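Local structure of putative dehydrogenase (Pseudomonas fluorescens, 6UUG) at residues Ile102-Gly107 and Arg214-Gly219; Ser169-Ser174 and Ile202-Asp207; Ala193-Gly198 and Glu224-Glu229. The protein acts as MsuC, the methanesulfinate monooxygenase of a two-component flavin-dependent system in bacterial sulfur assimilation, built on the acyl-CoA dehydrogenase fold. One frame throughout, in Å; residues are numbered along the deposited sequence.

Interaction 1 (Ile102-Gly107 and Arg214-Gly219)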
ATOM      1  N   ILE A 102     -20.501 -23.190   4.381  1.00 33.38           N
ATOM      2  CA  ILE A 102     -20.973 -23.886   5.574  1.00 31.28           C
ATOM      3  C   ILE A 102     -20.779 -23.008   6.803  1.00 34.05           C
ATOM      4  O   ILE A 102     -21.652 -22.935   7.680  1.00 32.51           O
ATOM      5  CB  ILE A 102     -20.252 -25.242   5.698  1.00 34.86           C
ATOM      6  CG1 ILE A 102     -20.890 -26.239   4.729  1.00 44.05           C
ATOM      7  CG2 ILE A 102     -20.309 -25.783   7.119  1.00 38.54           C
ATOM      8  CD1 ILE A 102     -22.336 -26.574   5.081  1.00 43.67           C
ATOM      9  N   ALA A 103     -19.641 -22.306   6.881  1.00 32.42           N
ATOM     10  CA  ALA A 103     -19.429 -21.416   8.019  1.00 32.60           C
ATOM     11  C   ALA A 103     -20.517 -20.355   8.084  1.00 32.25           C
ATOM     12  O   ALA A 103     -21.002 -20.018   9.170  1.00 30.66           O
ATOM     13  CB  ALA A 103     -18.050 -20.763   7.932  1.00 29.97           C
ATOM     14  N   HIS A 104     -20.919 -19.832   6.922  1.00 32.60           N
ATOM     15  CA  HIS A 104     -21.927 -18.775   6.851  1.00 35.09           C
ATOM     16  C   HIS A 104     -23.290 -19.253   7.336  1.00 33.67           C
ATOM     17  O   HIS A 104     -23.932 -18.593   8.156  1.00 32.76           O
ATOM     18  CB  HIS A 104     -22.010 -18.276   5.409  1.00 33.69           C
ATOM     19  CG  HIS A 104     -22.803 -17.018   5.220  1.00 35.58           C
ATOM     20  ND1 HIS A 104     -22.553 -16.153   4.176  1.00 42.43           N
ATOM     21  CD2 HIS A 104     -23.841 -16.486   5.907  1.00 40.33           C
ATOM     22  CE1 HIS A 104     -23.401 -15.140   4.231  1.00 43.98           C
ATOM     23  NE2 HIS A 104     -24.195 -15.319   5.270  1.00 40.99           N
ATOM     24  N   VAL A 105     -23.770 -20.382   6.812  1.00 31.56           N
ATOM     25  CA  VAL A 105     -25.098 -20.823   7.227  1.00 32.15           C
ATOM     26  C   VAL A 105     -25.081 -21.298   8.668  1.00 29.36           C
ATOM     27  O   VAL A 105     -26.080 -21.151   9.370  1.00 30.73           O
ATOM     28  CB  VAL A 105     -25.648 -21.909   6.287  1.00 29.89           C
ATOM     29  CG1 VAL A 105     -25.975 -21.283   4.936  1.00 34.98           C
ATOM     30  CG2 VAL A 105     -24.680 -23.062   6.165  1.00 35.46           C
ATOM     31  N   PHE A 106     -23.964 -21.868   9.134  1.00 30.24           N
ATOM     32  CA  PHE A 106     -23.861 -22.253  10.544  1.00 31.49           C
ATOM     33  C   PHE A 106     -23.883 -21.022  11.446  1.00 31.17           C
ATOM     34  O   PHE A 106     -24.644 -20.963  12.424  1.00 30.74           O
ATOM     35  CB  PHE A 106     -22.589 -23.077  10.770  1.00 30.54           C
ATOM     36  CG  PHE A 106     -22.385 -23.504  12.200  1.00 32.48           C
ATOM     37  CD1 PHE A 106     -23.078 -24.591  12.713  1.00 35.84           C
ATOM     38  CD2 PHE A 106     -21.505 -22.823  13.026  1.00 32.26           C
ATOM     39  CE1 PHE A 106     -22.897 -24.995  14.024  1.00 34.30           C
ATOM     40  CE2 PHE A 106     -21.319 -23.222  14.351  1.00 33.08           C
ATOM     41  CZ  PHE A 106     -22.019 -24.314  14.848  1.00 31.16           C
ATOM     42  N   GLY A 107     -23.057 -20.023  11.127  1.00 32.72           N
ATOM     43  CA  GLY A 107     -23.058 -18.797  11.908  1.00 28.84           C
ATOM     44  C   GLY A 107     -24.392 -18.075  11.875  1.00 27.64           C
ATOM     45  O   GLY A 107     -24.858 -17.570  12.902  1.00 31.23           O
ATOM     46  N   ARG A 214     -20.998 -19.932  -2.570  1.00 38.76           N
ATOM     47  CA  ARG A 214     -21.878 -20.556  -3.554  1.00 41.48           C
ATOM     48  C   ARG A 214     -22.783 -21.638  -2.974  1.00 45.40           C
ATOM     49  O   ARG A 214     -23.568 -22.225  -3.727  1.00 45.73           O
ATOM     50  CB  ARG A 214     -21.046 -21.131  -4.703  1.00 43.54           C
ATOM     51  CG  ARG A 214     -20.372 -20.035  -5.531  1.00 45.09           C
ATOM     52  CD  ARG A 214     -19.563 -20.571  -6.711  1.00 45.68           C
ATOM     53  NE  ARG A 214     -20.246 -21.636  -7.444  1.00 50.40           N
ATOM     54  CZ  ARG A 214     -21.257 -21.453  -8.295  1.00 57.97           C
ATOM     55  NH1 ARG A 214     -21.737 -20.236  -8.528  1.00 53.34           N
ATOM     56  NH2 ARG A 214     -21.800 -22.500  -8.910  1.00 55.42           N
ATOM     57  N   GLN A 215     -22.712 -21.914  -1.668  1.00 45.09           N
ATOM     58  CA  GLN A 215     -23.578 -22.922  -1.062  1.00 43.24           C
ATOM     59  C   GLN A 215     -24.302 -22.376   0.167  1.00 43.01           C
ATOM     60  O   GLN A 215     -24.665 -23.140   1.064  1.00 44.20           O
ATOM     61  CB  GLN A 215     -22.789 -24.186  -0.712  1.00 41.41           C
ATOM     62  CG  GLN A 215     -22.310 -24.968  -1.946  1.00 42.85           C
ATOM     63  CD  GLN A 215     -21.893 -26.398  -1.627  1.00 43.56           C
ATOM     64  OE1 GLN A 215     -21.054 -26.639  -0.751  1.00 45.27           O
ATOM     65  NE2 GLN A 215     -22.492 -27.362  -2.331  1.00 44.29           N
ATOM     66  N   THR A 216     -24.546 -21.064   0.208  1.00 45.78           N
ATOM     67  CA  THR A 216     -25.313 -20.438   1.282  1.00 45.00           C
ATOM     68  C   THR A 216     -26.796 -20.269   0.954  1.00 47.81           C
ATOM     69  O   THR A 216     -27.544 -19.770   1.801  1.00 51.23           O
ATOM     70  CB  THR A 216     -24.718 -19.067   1.637  1.00 46.16           C
ATOM     71  OG1 THR A 216     -24.722 -18.219   0.474  1.00 46.36           O
ATOM     72  CG2 THR A 216     -23.293 -19.225   2.146  1.00 35.85           C
ATOM     73  N   ASP A 217     -27.239 -20.656  -0.249  1.00 45.76           N
ATOM     74  CA  ASP A 217     -28.657 -20.587  -0.630  1.00 50.88           C
ATOM     75  C   ASP A 217     -29.228 -19.178  -0.471  1.00 55.35           C
ATOM     76  O   ASP A 217     -30.391 -19.008  -0.103  1.00 52.38           O
ATOM     77  CB  ASP A 217     -29.502 -21.585   0.178  1.00 50.26           C
ATOM     78  CG  ASP A 217     -29.063 -23.026  -0.012  1.00 55.20           C
ATOM     79  OD1 ASP A 217     -28.844 -23.437  -1.175  1.00 56.36           O
ATOM     80  OD2 ASP A 217     -28.939 -23.750   1.005  1.00 58.67           O
ATOM     81  N   SER A 218     -28.422 -18.152  -0.757  1.00 56.22           N
ATOM     82  CA  SER A 218     -28.850 -16.781  -0.472  1.00 58.73           C
ATOM     83  C   SER A 218     -29.757 -16.225  -1.569  1.00 63.47           C
ATOM     84  O   SER A 218     -29.707 -15.026  -1.869  1.00 64.47           O
ATOM     85  CB  SER A 218     -27.637 -15.857  -0.278  1.00 58.51           C
ATOM     86  OG  SER A 218     -26.889 -16.183   0.886  1.00 55.63           O
ATOM     87  N   GLY A 219     -30.601 -17.076  -2.154  1.00 62.21           N
ATOM     88  CA  GLY A 219     -31.471 -16.682  -3.247  1.00 59.70           C
ATOM     89  C   GLY A 219     -32.726 -15.938  -2.836  1.00 61.65           C
ATOM     90  O   GLY A 219     -32.706 -15.149  -1.887  1.00 66.16           O
TER

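Interaction 2 (Ser169-Ser174 and Ile202-Asp207)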
ATOM      1  N   SER A 169     -30.185 -16.104   3.059  1.00 52.76           N
ATOM      2  CA  SER A 169     -29.072 -17.002   3.344  1.00 55.54           C
ATOM      3  C   SER A 169     -29.529 -18.250   4.094  1.00 59.49           C
ATOM      4  O   SER A 169     -29.998 -18.166   5.236  1.00 58.83           O
ATOM      5  CB  SER A 169     -27.988 -16.263   4.137  1.00 55.59           C
ATOM      6  OG  SER A 169     -27.559 -15.098   3.446  1.00 62.68           O
ATOM      7  N   GLY A 170     -29.423 -19.406   3.445  1.00 59.89           N
ATOM      8  CA  GLY A 170     -29.715 -20.665   4.105  1.00 56.18           C
ATOM      9  C   GLY A 170     -31.174 -20.909   4.424  1.00 57.69           C
ATOM     10  O   GLY A 170     -31.477 -21.613   5.394  1.00 56.57           O
ATOM     11  N   ALA A 171     -32.096 -20.349   3.636  1.00 52.99           N
ATOM     12  CA  ALA A 171     -33.506 -20.640   3.875  1.00 51.63           C
ATOM     13  C   ALA A 171     -33.864 -22.051   3.420  1.00 49.16           C
ATOM     14  O   ALA A 171     -34.724 -22.704   4.029  1.00 49.19           O
ATOM     15  CB  ALA A 171     -34.390 -19.600   3.183  1.00 53.40           C
ATOM     16  N   SER A 172     -33.212 -22.542   2.372  1.00 47.29           N
ATOM     17  CA  SER A 172     -33.468 -23.890   1.891  1.00 49.58           C
ATOM     18  C   SER A 172     -32.970 -24.919   2.898  1.00 50.17           C
ATOM     19  O   SER A 172     -31.981 -24.699   3.604  1.00 48.33           O
ATOM     20  CB  SER A 172     -32.787 -24.112   0.543  1.00 51.37           C
ATOM     21  OG  SER A 172     -33.089 -23.046  -0.334  1.00 58.38           O
ATOM     22  N   ASP A 173     -33.672 -26.052   2.958  1.00 41.85           N
ATOM     23  CA  ASP A 173     -33.342 -27.127   3.891  1.00 40.62           C
ATOM     24  C   ASP A 173     -33.298 -26.620   5.333  1.00 39.74           C
ATOM     25  O   ASP A 173     -32.485 -27.064   6.143  1.00 40.03           O
ATOM     26  CB  ASP A 173     -32.022 -27.799   3.504  1.00 41.51           C
ATOM     27  CG  ASP A 173     -31.711 -29.019   4.346  1.00 46.52           C
ATOM     28  OD1 ASP A 173     -32.597 -29.899   4.473  1.00 44.49           O
ATOM     29  OD2 ASP A 173     -30.578 -29.092   4.880  1.00 42.36           O
ATOM     30  N   SER A 174     -34.158 -25.671   5.667  1.00 39.64           N
ATOM     31  CA  SER A 174     -34.231 -25.171   7.031  1.00 39.98           C
ATOM     32  C   SER A 174     -35.565 -25.561   7.650  1.00 44.56           C
ATOM     33  O   SER A 174     -36.533 -25.879   6.953  1.00 43.23           O
ATOM     34  CB  SER A 174     -34.040 -23.648   7.090  1.00 41.19           C
ATOM     35  OG  SER A 174     -35.183 -22.946   6.623  1.00 45.11           O
ATOM     36  N   ILE A 202     -45.068 -19.909   1.465  1.00 46.81           N
ATOM     37  CA  ILE A 202     -43.652 -19.604   1.304  1.00 46.79           C
ATOM     38  C   ILE A 202     -43.109 -20.409   0.138  1.00 47.23           C
ATOM     39  O   ILE A 202     -43.226 -21.641   0.116  1.00 51.77           O
ATOM     40  CB  ILE A 202     -42.858 -19.909   2.585  1.00 44.39           C
ATOM     41  CG1 ILE A 202     -43.381 -19.074   3.756  1.00 46.19           C
ATOM     42  CG2 ILE A 202     -41.372 -19.645   2.356  1.00 48.33           C
ATOM     43  CD1 ILE A 202     -42.654 -19.350   5.048  1.00 43.25           C
ATOM     44  N   THR A 203     -42.506 -19.718  -0.825  1.00 46.51           N
ATOM     45  CA  THR A 203     -41.846 -20.348  -1.962  1.00 49.43           C
ATOM     46  C   THR A 203     -40.392 -19.895  -1.981  1.00 50.89           C
ATOM     47  O   THR A 203     -40.110 -18.724  -2.253  1.00 53.71           O
ATOM     48  CB  THR A 203     -42.538 -19.988  -3.271  1.00 51.75           C
ATOM     49  OG1 THR A 203     -43.884 -20.475  -3.239  1.00 52.31           O
ATOM     50  CG2 THR A 203     -41.798 -20.612  -4.436  1.00 54.71           C
ATOM     51  N   LEU A 204     -39.480 -20.821  -1.687  1.00 50.69           N
ATOM     52  CA  LEU A 204     -38.044 -20.549  -1.658  1.00 58.62           C
ATOM     53  C   LEU A 204     -37.455 -20.922  -3.015  1.00 62.64           C
ATOM     54  O   LEU A 204     -37.404 -22.102  -3.376  1.00 67.01           O
ATOM     55  CB  LEU A 204     -37.375 -21.329  -0.528  1.00 56.04           C
ATOM     56  CG  LEU A 204     -37.957 -21.177   0.880  1.00 54.75           C
ATOM     57  CD1 LEU A 204     -37.286 -22.138   1.849  1.00 55.16           C
ATOM     58  CD2 LEU A 204     -37.824 -19.744   1.368  1.00 54.46           C
ATOM     59  N   HIS A 205     -36.993 -19.915  -3.763  1.00 60.10           N
ATOM     60  CA  HIS A 205     -36.637 -20.130  -5.163  1.00 66.08           C
ATOM     61  C   HIS A 205     -35.314 -20.862  -5.337  1.00 76.44           C
ATOM     62  O   HIS A 205     -35.160 -21.617  -6.304  1.00 77.98           O
ATOM     63  CB  HIS A 205     -36.598 -18.795  -5.897  1.00 67.01           C
ATOM     64  CG  HIS A 205     -37.914 -18.088  -5.913  1.00 64.53           C
ATOM     65  ND1 HIS A 205     -39.089 -18.724  -6.252  1.00 67.60           N
ATOM     66  CD2 HIS A 205     -38.247 -16.809  -5.619  1.00 64.41           C
ATOM     67  CE1 HIS A 205     -40.090 -17.865  -6.172  1.00 61.90           C
ATOM     68  NE2 HIS A 205     -39.605 -16.696  -5.792  1.00 64.94           N
ATOM     69  N   ASN A 206     -34.363 -20.655  -4.426  1.00 74.42           N
ATOM     70  CA  ASN A 206     -33.039 -21.269  -4.510  1.00 79.67           C
ATOM     71  C   ASN A 206     -32.394 -20.974  -5.863  1.00 79.19           C
ATOM     72  O   ASN A 206     -31.882 -21.861  -6.550  1.00 82.71           O
ATOM     73  CB  ASN A 206     -33.110 -22.776  -4.247  1.00 80.91           C
ATOM     74  CG  ASN A 206     -31.898 -23.295  -3.485  1.00 79.09           C
ATOM     75  OD1 ASN A 206     -30.856 -22.633  -3.413  1.00 74.05           O
ATOM     76  ND2 ASN A 206     -32.030 -24.487  -2.910  1.00 75.35           N
ATOM     77  N   ASP A 207     -32.447 -19.702  -6.250  1.00 77.63           N
ATOM     78  CA  ASP A 207     -31.795 -19.197  -7.450  1.00 81.20           C
ATOM     79  C   ASP A 207     -30.441 -18.566  -7.149  1.00 79.98           C
ATOM     80  O   ASP A 207     -29.875 -17.892  -8.019  1.00 77.73           O
ATOM     81  CB  ASP A 207     -32.699 -18.176  -8.143  1.00 78.78           C
ATOM     82  CG  ASP A 207     -33.195 -17.106  -7.190  1.00 78.50           C
ATOM     83  OD1 ASP A 207     -33.452 -17.439  -6.012  1.00 73.78           O
ATOM     84  OD2 ASP A 207     -33.321 -15.936  -7.610  1.00 78.65           O
TER

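Interaction 3 (Ala193-Gly198 and Glu224-Glu229)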
ATOM      1  N   ALA A 193     -40.593 -11.801  12.518  1.00 38.94           N
ATOM      2  CA  ALA A 193     -41.299 -12.979  13.011  1.00 39.27           C
ATOM      3  C   ALA A 193     -40.433 -14.217  12.823  1.00 41.53           C
ATOM      4  O   ALA A 193     -39.597 -14.272  11.923  1.00 42.46           O
ATOM      5  CB  ALA A 193     -42.643 -13.170  12.286  1.00 38.07           C
ATOM      6  N   ALA A 194     -40.643 -15.216  13.682  1.00 35.40           N
ATOM      7  CA  ALA A 194     -40.033 -16.534  13.536  1.00 39.32           C
ATOM      8  C   ALA A 194     -41.118 -17.523  13.126  1.00 38.78           C
ATOM      9  O   ALA A 194     -42.081 -17.724  13.870  1.00 39.60           O
ATOM     10  CB  ALA A 194     -39.370 -16.985  14.836  1.00 37.21           C
ATOM     11  N   ILE A 195     -40.972 -18.135  11.957  1.00 38.93           N
ATOM     12  CA  ILE A 195     -42.040 -18.985  11.428  1.00 40.70           C
ATOM     13  C   ILE A 195     -41.439 -20.218  10.771  1.00 43.10           C
ATOM     14  O   ILE A 195     -40.278 -20.208  10.334  1.00 43.78           O
ATOM     15  CB  ILE A 195     -42.935 -18.228  10.421  1.00 38.61           C
ATOM     16  CG1 ILE A 195     -42.122 -17.705   9.241  1.00 42.58           C
ATOM     17  CG2 ILE A 195     -43.685 -17.086  11.105  1.00 44.78           C
ATOM     18  CD1 ILE A 195     -42.964 -16.923   8.245  1.00 47.62           C
ATOM     19  N   PRO A 196     -42.200 -21.316  10.719  1.00 39.83           N
ATOM     20  CA  PRO A 196     -41.688 -22.539  10.086  1.00 39.68           C
ATOM     21  C   PRO A 196     -41.389 -22.307   8.616  1.00 40.08           C
ATOM     22  O   PRO A 196     -42.139 -21.628   7.910  1.00 41.89           O
ATOM     23  CB  PRO A 196     -42.831 -23.546  10.273  1.00 41.92           C
ATOM     24  CG  PRO A 196     -43.627 -23.017  11.401  1.00 41.39           C
ATOM     25  CD  PRO A 196     -43.531 -21.522  11.314  1.00 40.80           C
ATOM     26  N   SER A 197     -40.273 -22.884   8.151  1.00 40.75           N
ATOM     27  CA  SER A 197     -39.835 -22.625   6.784  1.00 41.43           C
ATOM     28  C   SER A 197     -40.743 -23.276   5.753  1.00 45.00           C
ATOM     29  O   SER A 197     -40.762 -22.833   4.603  1.00 43.55           O
ATOM     30  CB  SER A 197     -38.399 -23.106   6.586  1.00 47.28           C
ATOM     31  OG  SER A 197     -37.603 -22.736   7.700  1.00 43.69           O
ATOM     32  N   GLY A 198     -41.483 -24.310   6.130  1.00 43.09           N
ATOM     33  CA  GLY A 198     -42.403 -24.941   5.206  1.00 47.53           C
ATOM     34  C   GLY A 198     -43.834 -24.455   5.284  1.00 50.45           C
ATOM     35  O   GLY A 198     -44.720 -25.093   4.702  1.00 50.47           O
ATOM     36  N   GLU A 224     -46.781 -15.550  -0.105  1.00 44.86           N
ATOM     37  CA  GLU A 224     -48.147 -15.430  -0.615  1.00 54.53           C
ATOM     38  C   GLU A 224     -49.120 -15.601   0.551  1.00 46.90           C
ATOM     39  O   GLU A 224     -49.436 -16.731   0.931  1.00 50.72           O
ATOM     40  CB  GLU A 224     -48.412 -16.464  -1.708  1.00 55.04           C
ATOM     41  CG  GLU A 224     -49.692 -16.214  -2.483  1.00 65.01           C
ATOM     42  CD  GLU A 224     -49.581 -15.016  -3.405  1.00 74.70           C
ATOM     43  OE1 GLU A 224     -48.775 -15.076  -4.360  1.00 76.35           O
ATOM     44  OE2 GLU A 224     -50.290 -14.011  -3.166  1.00 74.99           O
ATOM     45  N   ARG A 225     -49.583 -14.481   1.110  1.00 48.90           N
ATOM     46  CA  ARG A 225     -50.525 -14.470   2.236  1.00 51.58           C
ATOM     47  C   ARG A 225     -50.084 -15.427   3.345  1.00 51.10           C
ATOM     48  O   ARG A 225     -50.858 -16.253   3.838  1.00 49.37           O
ATOM     49  CB  ARG A 225     -51.946 -14.793   1.765  1.00 56.90           C
ATOM     50  CG  ARG A 225     -52.555 -13.727   0.864  1.00 60.11           C
ATOM     51  CD  ARG A 225     -54.054 -13.929   0.646  1.00 67.99           C
ATOM     52  NE  ARG A 225     -54.819 -13.804   1.885  1.00 71.36           N
ATOM     53  CZ  ARG A 225     -55.510 -14.796   2.442  1.00 76.16           C
ATOM     54  NH1 ARG A 225     -55.543 -15.989   1.862  1.00 79.30           N
ATOM     55  NH2 ARG A 225     -56.175 -14.593   3.576  1.00 67.25           N
ATOM     56  N   VAL A 226     -48.820 -15.310   3.745  1.00 44.41           N
ATOM     57  CA  VAL A 226     -48.260 -16.216   4.745  1.00 44.26           C
ATOM     58  C   VAL A 226     -48.742 -15.784   6.120  1.00 50.17           C
ATOM     59  O   VAL A 226     -48.468 -14.663   6.560  1.00 43.83           O
ATOM     60  CB  VAL A 226     -46.727 -16.233   4.687  1.00 44.48           C
ATOM     61  CG1 VAL A 226     -46.178 -17.111   5.811  1.00 42.96           C
ATOM     62  CG2 VAL A 226     -46.256 -16.706   3.326  1.00 43.59           C
ATOM     63  N   ARG A 227     -49.439 -16.682   6.810  1.00 41.85           N
ATOM     64  CA  ARG A 227     -50.013 -16.336   8.102  1.00 45.03           C
ATOM     65  C   ARG A 227     -48.928 -16.247   9.170  1.00 44.21           C
ATOM     66  O   ARG A 227     -48.006 -17.069   9.212  1.00 45.19           O
ATOM     67  CB  ARG A 227     -51.071 -17.367   8.501  1.00 43.27           C
ATOM     68  CG  ARG A 227     -51.646 -17.132   9.882  1.00 42.82           C
ATOM     69  CD  ARG A 227     -52.806 -18.075  10.190  1.00 50.43           C
ATOM     70  NE  ARG A 227     -53.300 -17.873  11.550  1.00 53.59           N
ATOM     71  CZ  ARG A 227     -54.567 -18.040  11.920  1.00 53.55           C
ATOM     72  NH1 ARG A 227     -54.930 -17.830  13.180  1.00 46.79           N
ATOM     73  NH2 ARG A 227     -55.470 -18.408  11.023  1.00 51.14           N
ATOM     74  N   VAL A 228     -49.032 -15.231  10.030  1.00 41.28           N
ATOM     75  CA  VAL A 228     -48.102 -15.027  11.140  1.00 41.75           C
ATOM     76  C   VAL A 228     -48.906 -14.734  12.405  1.00 43.09           C
ATOM     77  O   VAL A 228     -49.672 -13.761  12.447  1.00 44.34           O
ATOM     78  CB  VAL A 228     -47.105 -13.888  10.852  1.00 43.24           C
ATOM     79  CG1 VAL A 228     -46.160 -13.707  12.017  1.00 46.18           C
ATOM     80  CG2 VAL A 228     -46.311 -14.192   9.589  1.00 40.79           C
ATOM     81  N   GLU A 229     -48.726 -15.561  13.436  1.00 42.01           N
ATOM     82  CA  GLU A 229     -49.439 -15.368  14.693  1.00 44.21           C
ATOM     83  C   GLU A 229     -48.772 -14.287  15.536  1.00 47.61           C
ATOM     84  O   GLU A 229     -47.567 -14.044  15.435  1.00 44.74           O
ATOM     85  CB  GLU A 229     -49.480 -16.657  15.513  1.00 45.44           C
ATOM     86  CG  GLU A 229     -50.053 -17.842  14.800  1.00 56.14           C
ATOM     87  CD  GLU A 229     -51.459 -17.594  14.305  1.00 54.17           C
ATOM     88  OE1 GLU A 229     -52.274 -16.980  15.040  1.00 58.66           O
ATOM     89  OE2 GLU A 229     -51.741 -18.010  13.170  1.00 56.80           O
TER

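Interaction 1 (Ile102-Gly107 and Arg214-Gly219)
H104 and V105, neighbours on helix 100-119, meet T216 of the loop that leads into strand 221-228. At the start of the helix, just ahead of the segment, S101 OG ties in the loop through a hydrogen bond with the backbone N of Q215.

H104 makes the shorter approach: its CB lies 3.6 Å from T216 CG2. That methyl also sits 3.8 Å from H104 ND1, reaching the imidazole obliquely, and the two side chains run askew to one another. With CG opposite the backbone N (chi1 -169°), the ring lies beside the threonine methyl, and ND1 is hydrogen-bonded to Q213 NE2 just before the loop segment. T216's own torsion (chi1 59°) sets CG2 beside its backbone N and anti to its carbonyl carbon, toward H104, while OG1 is hydrogen-bonded to the carbonyl oxygen of Q213.

V105 contributes one branch. Its CG1 is 3.8 Å from T216 CA and 4.2 Å from T216 CB, so a methyl presses on the threonine backbone and the root of its side chain. The same CG1 is 3.8 Å from the carbonyl oxygen T216 O. A separation of 6.0 Å between the CA atoms of V105 and T216 confirms how near helix and loop come.

No hydrogen bond spans the two segments; the join is apolar, with polar ties around it, including Q215 OE1 to R50 and D217 OD1 to T56. This burial of a loop of the beta region against an N-terminal helix is the domain-to-domain packing expected of the acyl-CoA dehydrogenase fold.

Interaction 2 (Ser169-Ser174 and Ile202-Asp207)
L204, at the end of strand 202-204, rests both of its terminal methyls on A171. L204 CD2 is 3.9 Å from A171 CB, and L204 CD1 lies 3.4 Å from the carbonyl oxygen A171 O, so CD2 meets mainly the methyl, while CD1 lies nearest the carbonyl oxygen. The side chain gets there with CG anti to its carbonyl carbon (chi1 -53°), which turns both methyls toward the turn. Next to this pair, S172 OG faces the end of the N206 side chain, 3.1 Å from N206 ND2 as modelled; since the amide is probably turned over, that distance fixes only how close the groups are.

The second shell sets the shape of the 169-174 loop. Residues A171 to S174 form a type II beta turn, whose backbone bond from S174 N to A171 O is weak at 3.4 Å. A shorter bond runs from S174 OG to A171 O at 2.6 Å, with a C=O...donor angle of 131° and the donor tilted 30° from the carbonyl plane. S174 OG is also hydrogen-bonded to S197 OG, while the carboxylate of D173, at the turn's third position, forms salt bridges with K58, R61 and R65. On the strand side, backbone bonds from T203 to T222 and from H205 to S220 hold L204 between them, and its side chain also touches A221.

The contact thus sets an apolar pair beside a polar one. A171 O takes the S174 bonds while L204 CD1 packs on it, so its polarity is met within the turn and the contact across the segments is mainly van der Waals.

Interaction 3 (Ala193-Gly198 and Glu224-Glu229)
This is an apolar contact between beta layers, in which strand 193-196 of the three-stranded mixed sheet faces residues 226-228, the last part of strand 221-228 after the chain turns a corner at E224 and R225. The axes of these short strands approach to 8.6 Å with 123° between their N-to-C directions. That spacing, together with the absence of hydrogen bonds across the segments, identifies side-chain packing between layers rather than pairing within one sheet.

Four buried residues make the interface. A193 CB touches V228 CG1 at 3.6 Å, the shortest of the approaches. The other branch, V228 CG2, lies 4.2 Å from I195 CG2, so V228 sends one methyl to each of two residues that are separated by A194 and both point toward its strand. V228 places CG1 opposite its backbone N (chi1 -180°), and its side chain crosses that of I195 at about a right angle. I195 divides its own contacts: CG2 goes to V228, while the end of the longer branch, CD1, reaches V226 CG1 at 4.0 Å. Its CG1 stands between backbone N and carbonyl carbon (chi1 59°), and the extended second torsion carries CD1 on to V226.

Neighbouring residues extend the apolar layer. F161 of strand 159-162 and L233 touch both A193 and V228, and I202 lies against I195 and V226. The backbone of strand 193-196 is paired with strand 176-183, A193 with A179 and I195 with L177, and A194 is backbone-bonded to E232.

With no hydrogen bond between the two segments and only methyl groups meeting, the association here rests on hydrophobic burial and the fit of branched side chains.

From the N terminus, helix 100-119 supplies the first segment of interaction 1, whose loop closes only when the chain reaches 214-219. Interaction 2 is nested within it, both of its segments, 169-174 and 202-207, falling in between. Interaction 3 starts at 193-198, inside both loops, and ends at 224-229, beyond them, so it crosses the other two. Interactions 1 and 2 touch through a probable hydrogen bond between S218 OG and S169 OG; interactions 2 and 3 are joined by I202, against P196 and V226, and by the S174-S197 hydroxyl pair. Interactions 1 and 3 stay about 11 Å apart at their nearest atoms. Together they run from the helical N-terminal part, through connecting loops, to the facing beta layers.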